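Local coordinates for sp1 protein (Swine acute diarrhea syndrome coronavirus, PDB 6LPA) that probably suppresses host gene expression, as other alphacoronavirus nsp1 proteins do, and is associated with effects on host proliferation and with immune evasion, at residues D13-H19 with I90-N95. Residues are numbered along the deposited sequence; the frame is centred on the assembly and turned at random.
Sequences DQEISAH and IPSNSN
Residues 13-19 and 90-95 run antiparallel but out of step, Asp13 beside Asn95, Ile16 beside Ser94 and Ala18 beside Ser92, and form no regular ladder: the one backbone-to-backbone hydrogen bond between them runs from His19 N to Pro91 O (3.1 Å). Proline, with no N-H to donate, can still offer this carbonyl. Ser92 OG lies anti to its backbone N (chi1 172°), which carries the hydroxyl across to donate to Ser17 O at 2.8 Å, while the same oxygen accepts from Ser94 N in an ST turn. A short hydroxyl side chain suits this double duty: the one oxygen holds the neighbouring segment and closes a turn in its own chain. At the far end Asp13 uses both carboxylate oxygens on one residue. Its OD1 takes Asn95 ND2 on the syn lone pair at 2.7 Å; OD2 receives Asn95 N at 3.1 Å from above the carboxylate plane. The amide stands nearly upright to the carboxylate, their planes 81° apart, and the two grips together limit rotation of the acid. At the other end the His19 ring receives Pro91 CB over one face in a CH-pi contact, 3.6 Å from the ring centroid. Between the two ends, small Ala18 lets the chains come close, its CB meeting Ile90 CG2 at 3.7 Å, and Ile16 CG2 packs against Ser92 OG. Alongside Ile16 and Ala18 runs strand 53-54, paired in parallel with strand 16-17, whereas the backbones of Ile90 and Ser92 hydrogen-bond to those of Arg43 and Asp41, along strand 42-46 and its approach. The contact thus joins the small two-stranded sheet to the end of strand 85-91 in the main mixed sheet, and Ile16 and Ser94 both rest on Ala11 of strand 6-11.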
loop_
_atom_site.group_PDB
_atom_site.type_symbol
_atom_site.label_atom_id
_atom_site.label_comp_id
_atom_site.label_asym_id
_atom_site.label_seq_id
_atom_site.Cartn_x
_atom_site.Cartn_y
_atom_site.Cartn_z
ATOM N N ASP A 13 -7.269 -24.365 4.169
ATOM C CA ASP A 13 -6.245 -25.398 4.127
ATOM C C ASP A 13 -5.152 -25.159 5.175
ATOM O O ASP A 13 -4.901 -24.029 5.612
ATOM C CB ASP A 13 -5.575 -25.453 2.754
ATOM C CG ASP A 13 -6.358 -26.239 1.753
ATOM O OD1 ASP A 13 -7.205 -27.057 2.172
ATOM O OD2 ASP A 13 -6.109 -26.042 0.546
ATOM N N GLN A 14 -4.478 -26.256 5.546
ATOM C CA GLN A 14 -3.262 -26.174 6.358
ATOM C C GLN A 14 -2.213 -25.268 5.723
ATOM O O GLN A 14 -1.533 -24.500 6.419
ATOM C CB GLN A 14 -2.664 -27.566 6.536
ATOM C CG GLN A 14 -2.941 -28.180 7.849
ATOM C CD GLN A 14 -2.224 -27.487 8.982
ATOM O OE1 GLN A 14 -1.562 -26.444 8.811
ATOM N NE2 GLN A 14 -2.381 -28.046 10.159
ATOM N N GLU A 15 -2.027 -25.387 4.413
ATOM C CA GLU A 15 -1.104 -24.551 3.664
ATOM C C GLU A 15 -1.850 -23.928 2.499
ATOM O O GLU A 15 -2.726 -24.559 1.899
ATOM C CB GLU A 15 0.119 -25.351 3.152
ATOM C CG GLU A 15 1.364 -25.174 4.017
ATOM C CD GLU A 15 2.664 -25.367 3.239
ATOM O OE1 GLU A 15 3.736 -25.023 3.787
ATOM O OE2 GLU A 15 2.609 -25.861 2.087
ATOM N N ILE A 16 -1.505 -22.687 2.187
ATOM C CA ILE A 16 -2.182 -21.906 1.162
ATOM C C ILE A 16 -1.124 -21.573 0.129
ATOM O O ILE A 16 -0.222 -20.770 0.395
ATOM C CB ILE A 16 -2.831 -20.634 1.740
ATOM C CG1 ILE A 16 -4.045 -20.985 2.606
ATOM C CG2 ILE A 16 -3.280 -19.665 0.655
ATOM C CD1 ILE A 16 -4.285 -19.950 3.738
ATOM N N SER A 17 -1.192 -22.219 -1.028
ATOM C CA SER A 17 -0.342 -21.806 -2.134
ATOM C C SER A 17 -0.989 -20.624 -2.855
ATOM O O SER A 17 -2.170 -20.682 -3.218
ATOM C CB SER A 17 -0.122 -22.963 -3.101
ATOM O OG SER A 17 0.524 -22.471 -4.256
ATOM N N ALA A 18 -0.226 -19.545 -3.045
ATOM C CA ALA A 18 -0.789 -18.288 -3.514
ATOM C C ALA A 18 0.277 -17.511 -4.272
ATOM O O ALA A 18 1.423 -17.945 -4.398
ATOM C CB ALA A 18 -1.342 -17.467 -2.344
ATOM N N HIS A 19 -0.109 -16.344 -4.771
ATOM C CA HIS A 19 0.851 -15.471 -5.428
ATOM C C HIS A 19 0.353 -14.036 -5.367
ATOM O O HIS A 19 -0.852 -13.791 -5.248
ATOM C CB HIS A 19 1.096 -15.888 -6.885
ATOM C CG HIS A 19 -0.116 -15.823 -7.754
ATOM N ND1 HIS A 19 -0.414 -14.727 -8.538
ATOM C CD2 HIS A 19 -1.106 -16.719 -7.972
ATOM C CE1 HIS A 19 -1.540 -14.948 -9.194
ATOM N NE2 HIS A 19 -1.977 -16.154 -8.875
ATOM N N ILE A 90 -5.843 -12.777 -1.587
ATOM C CA ILE A 90 -4.650 -13.178 -2.318
ATOM C C ILE A 90 -5.041 -14.215 -3.357
ATOM O O ILE A 90 -5.730 -15.196 -3.022
ATOM C CB ILE A 90 -3.578 -13.761 -1.374
ATOM C CG1 ILE A 90 -3.460 -12.922 -0.088
ATOM C CG2 ILE A 90 -2.252 -13.886 -2.104
ATOM C CD1 ILE A 90 -2.566 -13.538 0.998
ATOM N N PRO A 91 -4.589 -14.071 -4.601
ATOM C CA PRO A 91 -4.879 -15.098 -5.614
ATOM C C PRO A 91 -4.404 -16.458 -5.131
ATOM O O PRO A 91 -3.236 -16.641 -4.769
ATOM C CB PRO A 91 -4.110 -14.607 -6.849
ATOM C CG PRO A 91 -4.030 -13.112 -6.666
ATOM C CD PRO A 91 -3.851 -12.926 -5.164
ATOM N N SER A 92 -5.340 -17.403 -5.079
ATOM C CA SER A 92 -5.067 -18.737 -4.569
ATOM C C SER A 92 -6.217 -19.657 -4.946
ATOM O O SER A 92 -7.375 -19.231 -4.997
ATOM C CB SER A 92 -4.888 -18.727 -3.043
ATOM O OG SER A 92 -4.804 -20.055 -2.574
ATOM N N ASN A 93 -5.884 -20.921 -5.190
ATOM C CA ASN A 93 -6.863 -21.978 -5.408
ATOM C C ASN A 93 -7.057 -22.874 -4.180
ATOM O O ASN A 93 -7.481 -24.025 -4.328
ATOM C CB ASN A 93 -6.452 -22.817 -6.623
ATOM C CG ASN A 93 -6.611 -22.058 -7.945
ATOM O OD1 ASN A 93 -7.590 -21.340 -8.145
ATOM N ND2 ASN A 93 -5.625 -22.193 -8.833
ATOM N N SER A 94 -6.764 -22.383 -2.973
ATOM C CA SER A 94 -6.888 -23.234 -1.792
ATOM C C SER A 94 -8.349 -23.588 -1.506
ATOM O O SER A 94 -9.285 -22.922 -1.970
ATOM C CB SER A 94 -6.303 -22.546 -0.563
ATOM O OG SER A 94 -7.254 -21.662 -0.016
ATOM N N ASN A 95 -8.530 -24.651 -0.716
ATOM C CA ASN A 95 -9.844 -24.983 -0.183
ATOM C C ASN A 95 -10.299 -23.862 0.736
ATOM O O ASN A 95 -9.487 -23.162 1.349
ATOM C CB ASN A 95 -9.822 -26.314 0.582
ATOM C CG ASN A 95 -9.425 -27.494 -0.304
ATOM O OD1 ASN A 95 -9.870 -27.598 -1.447
ATOM N ND2 ASN A 95 -8.590 -28.387 0.222
#